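Predicted acetamidase/formamidase (Thermoanaerobacter tengcongensis, PDB 3TKK) probably hydrolyses carbon-nitrogen bonds of linear amides such as acetamide or formamide, and carries zinc and calcium ions in its metal centre. Local coordinates at residues A[156-160]-A[276-280]; A[70-76]-A[211-217]. One frame throughout, in Å; residues are numbered along the deposited sequence.

Interaction 1: A[156-160]-A[276-280]. With CA (calcium ion), chain G.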
loop_
_atom_site.group_PDB
_atom_site.type_symbol
_atom_site.label_atom_id
_atom_site.label_comp_id
_atom_site.label_asym_id
_atom_site.label_seq_id
_atom_site.Cartn_x
_atom_site.Cartn_y
_atom_site.Cartn_z
ATOM N N GLY A 156 10.220 -16.736 1.739
ATOM C CA GLY A 156 11.560 -16.283 1.242
ATOM C C GLY A 156 11.673 -14.750 1.406
ATOM O O GLY A 156 11.257 -14.230 2.404
ATOM N N ASN A 157 12.157 -14.044 0.402
ATOM C CA ASN A 157 12.547 -12.605 0.600
ATOM C C ASN A 157 11.324 -11.743 0.255
ATOM O O ASN A 157 11.254 -11.053 -0.782
ATOM C CB ASN A 157 13.650 -12.257 -0.384
ATOM C CG ASN A 157 14.284 -10.896 -0.114
ATOM O OD1 ASN A 157 14.167 -10.312 0.941
ATOM N ND2 ASN A 157 14.976 -10.378 -1.132
ATOM N N MET A 158 10.396 -11.770 1.147
ATOM C CA MET A 158 9.150 -11.053 0.985
ATOM C C MET A 158 9.189 -9.581 1.497
ATOM O O MET A 158 8.248 -8.868 1.209
ATOM C CB MET A 158 8.048 -11.784 1.754
ATOM C CG MET A 158 7.812 -13.201 1.409
ATOM S SD MET A 158 6.411 -13.948 2.290
ATOM C CE MET A 158 7.298 -14.345 3.785
ATOM N N ASP A 159 10.193 -9.204 2.341
ATOM C CA ASP A 159 10.430 -7.824 2.842
ATOM C C ASP A 159 9.108 -7.183 3.141
ATOM O O ASP A 159 8.751 -6.062 2.659
ATOM C CB ASP A 159 11.258 -6.944 1.906
ATOM C CG ASP A 159 12.767 -7.358 1.853
ATOM O OD1 ASP A 159 13.341 -8.028 2.748
ATOM O OD2 ASP A 159 13.335 -7.236 0.751
ATOM N N THR A 160 8.404 -7.856 4.052
ATOM C CA THR A 160 7.110 -7.398 4.519
ATOM C C THR A 160 7.110 -6.812 5.935
ATOM O O THR A 160 7.437 -7.539 6.888
ATOM C CB THR A 160 6.085 -8.593 4.337
ATOM O OG1 THR A 160 5.922 -8.864 2.903
ATOM C CG2 THR A 160 4.762 -8.182 4.985
ATOM N N SER A 276 4.603 -4.515 -0.390
ATOM C CA SER A 276 5.752 -4.929 0.473
ATOM C C SER A 276 7.024 -4.483 -0.069
ATOM O O SER A 276 7.654 -3.743 0.626
ATOM C CB SER A 276 5.764 -6.402 0.838
ATOM O OG SER A 276 4.597 -6.790 1.692
ATOM N N GLN A 277 7.374 -4.877 -1.380
ATOM C CA GLN A 277 8.611 -4.398 -1.901
ATOM C C GLN A 277 8.515 -4.422 -3.366
ATOM O O GLN A 277 7.831 -5.324 -3.958
ATOM C CB GLN A 277 9.880 -5.246 -1.466
ATOM C CG GLN A 277 9.832 -6.749 -1.687
ATOM C CD GLN A 277 10.119 -7.096 -3.133
ATOM O OE1 GLN A 277 10.846 -6.308 -3.806
ATOM N NE2 GLN A 277 9.815 -8.356 -3.517
ATOM N N VAL A 278 9.191 -3.417 -3.986
ATOM C CA VAL A 278 9.234 -3.392 -5.479
ATOM C C VAL A 278 10.604 -3.492 -6.035
ATOM O O VAL A 278 10.816 -3.201 -7.175
ATOM C CB VAL A 278 8.625 -2.066 -5.989
ATOM C CG1 VAL A 278 7.175 -1.987 -5.459
ATOM C CG2 VAL A 278 9.389 -0.825 -5.337
ATOM N N VAL A 279 11.554 -4.026 -5.293
ATOM C CA VAL A 279 12.874 -3.834 -5.829
ATOM C C VAL A 279 13.527 -5.273 -5.954
ATOM O O VAL A 279 14.660 -5.369 -6.356
ATOM C CB VAL A 279 13.740 -2.998 -4.734
ATOM C CG1 VAL A 279 13.182 -1.540 -4.495
ATOM C CG2 VAL A 279 13.865 -3.688 -3.450
ATOM N N ASP A 280 12.888 -6.350 -5.436
ATOM C CA ASP A 280 13.545 -7.655 -5.434
ATOM C C ASP A 280 13.250 -8.303 -6.805
ATOM O O ASP A 280 12.594 -7.706 -7.708
ATOM C CB ASP A 280 13.127 -8.590 -4.224
ATOM C CG ASP A 280 13.448 -7.961 -2.796
ATOM O OD1 ASP A 280 14.493 -7.296 -2.709
ATOM O OD2 ASP A 280 12.701 -8.155 -1.772
HETATM CA CA CA G . 15.367 -8.496 1.678
HETATM O O HOH W 1 16.057 -7.847 -0.595
HETATM O O HOH W 2 16.518 -6.300 2.022
HETATM O O HOH W 3 17.578 -9.451 1.040
#

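Interaction 2: A[70-76]-A[211-217]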
loop_
_atom_site.group_PDB
_atom_site.type_symbol
_atom_site.label_atom_id
_atom_site.label_comp_id
_atom_site.label_asym_id
_atom_site.label_seq_id
_atom_site.Cartn_x
_atom_site.Cartn_y
_atom_site.Cartn_z
ATOM N N GLY A 70 5.770 -33.616 12.063
ATOM C CA GLY A 70 4.290 -33.714 11.899
ATOM C C GLY A 70 3.877 -32.871 10.701
ATOM O O GLY A 70 2.734 -32.989 10.191
ATOM N N ALA A 71 4.754 -31.984 10.248
ATOM C CA ALA A 71 4.316 -31.129 9.192
ATOM C C ALA A 71 4.405 -31.955 7.982
ATOM O O ALA A 71 5.475 -32.507 7.725
ATOM C CB ALA A 71 5.313 -29.811 9.063
ATOM N N LYS A 72 3.312 -32.040 7.207
ATOM C CA LYS A 72 3.332 -32.752 5.973
ATOM C C LYS A 72 2.916 -31.904 4.783
ATOM O O LYS A 72 2.250 -30.876 4.936
ATOM C CB LYS A 72 2.416 -33.989 6.089
ATOM C CG LYS A 72 3.106 -35.079 6.999
ATOM C CD LYS A 72 2.453 -36.416 6.970
ATOM C CE LYS A 72 2.912 -37.250 8.209
ATOM N NZ LYS A 72 4.296 -37.917 8.229
ATOM N N GLU A 73 3.294 -32.324 3.586
ATOM C CA GLU A 73 2.828 -31.613 2.405
ATOM C C GLU A 73 1.333 -31.320 2.447
ATOM O O GLU A 73 0.564 -32.217 2.564
ATOM C CB GLU A 73 3.071 -32.458 1.156
ATOM C CG GLU A 73 2.473 -31.838 -0.106
ATOM C CD GLU A 73 2.947 -32.551 -1.386
ATOM O OE1 GLU A 73 3.230 -33.788 -1.356
ATOM O OE2 GLU A 73 3.041 -31.896 -2.424
ATOM N N GLY A 74 0.923 -30.036 2.346
ATOM C CA GLY A 74 -0.536 -29.751 2.309
ATOM C C GLY A 74 -0.980 -29.153 3.643
ATOM O O GLY A 74 -2.065 -28.541 3.680
ATOM N N ASP A 75 -0.197 -29.339 4.733
ATOM C CA ASP A 75 -0.537 -28.672 6.002
ATOM C C ASP A 75 -0.144 -27.223 5.977
ATOM O O ASP A 75 0.284 -26.673 4.962
ATOM C CB ASP A 75 0.309 -29.297 7.155
ATOM C CG ASP A 75 -0.018 -30.754 7.402
ATOM O OD1 ASP A 75 -1.085 -31.206 6.923
ATOM O OD2 ASP A 75 0.785 -31.436 8.062
ATOM N N VAL A 76 -0.208 -26.545 7.127
ATOM C CA VAL A 76 0.172 -25.192 7.048
ATOM C C VAL A 76 1.102 -25.056 8.244
ATOM O O VAL A 76 0.818 -25.664 9.299
ATOM C CB VAL A 76 -1.060 -24.218 7.158
ATOM C CG1 VAL A 76 -0.626 -22.830 7.629
ATOM C CG2 VAL A 76 -1.793 -24.135 5.796
ATOM N N VAL A 211 2.140 -26.844 13.696
ATOM C CA VAL A 211 1.623 -27.455 12.483
ATOM C C VAL A 211 0.074 -27.314 12.524
ATOM O O VAL A 211 -0.556 -27.664 13.519
ATOM C CB VAL A 211 2.086 -28.909 12.436
ATOM C CG1 VAL A 211 1.484 -29.608 11.242
ATOM C CG2 VAL A 211 3.600 -28.900 12.383
ATOM N N ILE A 212 -0.509 -26.719 11.496
ATOM C CA ILE A 212 -1.985 -26.681 11.346
ATOM C C ILE A 212 -2.432 -27.684 10.323
ATOM O O ILE A 212 -1.888 -27.700 9.204
ATOM C CB ILE A 212 -2.462 -25.334 10.771
ATOM C CG1 ILE A 212 -2.069 -24.112 11.674
ATOM C CG2 ILE A 212 -3.936 -25.436 10.442
ATOM C CD1 ILE A 212 -2.430 -24.294 13.072
ATOM N N LYS A 213 -3.415 -28.521 10.686
ATOM C CA LYS A 213 -4.043 -29.499 9.778
ATOM C C LYS A 213 -5.417 -29.084 9.216
ATOM O O LYS A 213 -6.169 -28.355 9.846
ATOM C CB LYS A 213 -4.213 -30.865 10.497
ATOM C CG LYS A 213 -2.973 -31.340 11.248
ATOM C CD LYS A 213 -2.080 -31.991 10.237
ATOM C CE LYS A 213 -1.048 -32.894 10.870
ATOM N NZ LYS A 213 -0.090 -33.356 9.861
ATOM N N GLY A 214 -5.751 -29.547 8.024
ATOM C CA GLY A 214 -7.009 -29.142 7.423
ATOM C C GLY A 214 -7.208 -27.671 7.010
ATOM O O GLY A 214 -8.358 -27.209 6.879
ATOM N N LEU A 215 -6.123 -26.942 6.745
ATOM C CA LEU A 215 -6.219 -25.596 6.177
ATOM C C LEU A 215 -5.441 -25.656 4.867
ATOM O O LEU A 215 -4.349 -26.221 4.817
ATOM C CB LEU A 215 -5.628 -24.577 7.157
ATOM C CG LEU A 215 -5.449 -23.166 6.607
ATOM C CD1 LEU A 215 -6.825 -22.501 6.330
ATOM C CD2 LEU A 215 -4.630 -22.336 7.539
ATOM N N ASN A 216 -6.031 -25.186 3.778
ATOM C CA ASN A 216 -5.345 -25.133 2.496
ATOM C C ASN A 216 -4.862 -23.680 2.223
ATOM O O ASN A 216 -5.668 -22.797 2.116
ATOM C CB ASN A 216 -6.335 -25.526 1.379
ATOM C CG ASN A 216 -6.905 -26.894 1.595
ATOM O OD1 ASN A 216 -6.245 -27.749 2.219
ATOM N ND2 ASN A 216 -8.124 -27.156 1.057
ATOM N N LEU A 217 -3.573 -23.403 2.147
ATOM C CA LEU A 217 -3.156 -22.062 1.670
ATOM C C LEU A 217 -2.394 -22.240 0.337
ATOM O O LEU A 217 -1.740 -23.300 0.118
ATOM C CB LEU A 217 -2.243 -21.354 2.680
ATOM C CG LEU A 217 -2.904 -20.980 4.016
ATOM C CD1 LEU A 217 -2.018 -20.218 4.960
ATOM C CD2 LEU A 217 -4.098 -20.099 3.642
HETATM O O HOH W 4 -1.496 -25.667 2.458
HETATM O O HOH W 5 -3.532 -28.132 1.461
HETATM O O HOH W 6 -3.636 -30.784 6.637
#

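Interaction 1: A[156-160]-A[276-280]
This is a buried, polar contact at the metal centre: the turn at N157-D159 supplies calcium ligands, and the end of strand 272-277 with the loop after it packs against that turn. N157 binds the ion through OD1 at 2.3 Å, and D159 chelates it with OD1 at 2.3 Å and OD2 at 2.6 Å; D184 and three waters also surround it. N157 centres an inverse gamma turn, with M158 N bonded to G156 O at 2.9 Å, and N157 and D159 reach the same ion from this bend. D280 makes no direct bond to the metal but acts in its second shell: the calcium-bound water 1 donates to D280 OD1 (2.7 Å) and accepts from N157 ND2 (2.8 Å). ND2 is also held by G149. D159 OD2 lies only 2.8 Å from D280 OD2. At the other end, S276 OG donates to T160 OG1 at 2.7 Å, and T160 OG1 in turn donates to M158 O at 2.9 Å. Between these ends Q277 CG lies 3.9 Å from D159 CB. Q277 OE1 accepts from D280 N at 2.6 Å while Q277 NE2 donates to L282 O, so the amide spans the loop carrying D280. S276 and Q277 form a classic bulge opposite T284 of strand 283-290, and N157 and M158 rest on V136 and I137 of strand 133-138.

Interaction 2: A[70-76]-A[211-217]
A type II beta turn, K72 to D75, leads into a short antiparallel strand pairing, where strand 76-86 starts beside the end of strand 203-212. V76 and I212 form a hydrogen-bonded pair: V76 N donates to I212 O at 2.9 Å and I212 N to V76 O at 2.8 Å. The main bump is V76. Its CG2 fits a hollow made by the chain curling round after I212, touching L215 CD2 and L217 CG, each at 3.8 Å, while V76 CB meets I212 CB at 4.0 Å. Y170 of strand 168-172 also touches V76 and L217. A smaller bump, V211, packs against A71, CG2 of V211 to CB of A71 3.8 Å. G74 and G214, both at positive phi, let the two chains bend. Waters bridge the gap between the turn and the loop: water 6 joins D75 OD1 to G214 N, and water 4 accepts from L217 N and lies 3.2 Å from G74 O. The K213 side chain starts away from the turn but folds back to it, and its NZ makes a salt bridge with D75 OD2 at 2.8 Å and a hydrogen bond to G70 O at 2.9 Å. That same D75 OD2 accepts from K72 N at 2.7 Å.

In the fold
The two contacts lie about 24 Å apart between centres, with nearest atoms about 11 Å apart, and do not touch. Interaction 1 joins strand 272-277, outermost in the nine-stranded mixed sheet within this chain, to the turn at N157-D159 on strand 155-157 of the second mixed sheet, so two sheets meet at the calcium site. Interaction 2 instead pairs two neighbouring strands of the larger sheet, 76-86 and 203-212. Along the sequence their segments alternate, 70-76, 156-160, 211-217, 276-280, so the chain passes back and forth between the two regions. Interaction 1 is buried near the centre of the chain, with a zinc ion close by; interaction 2 is partly exposed, away from the metal centre.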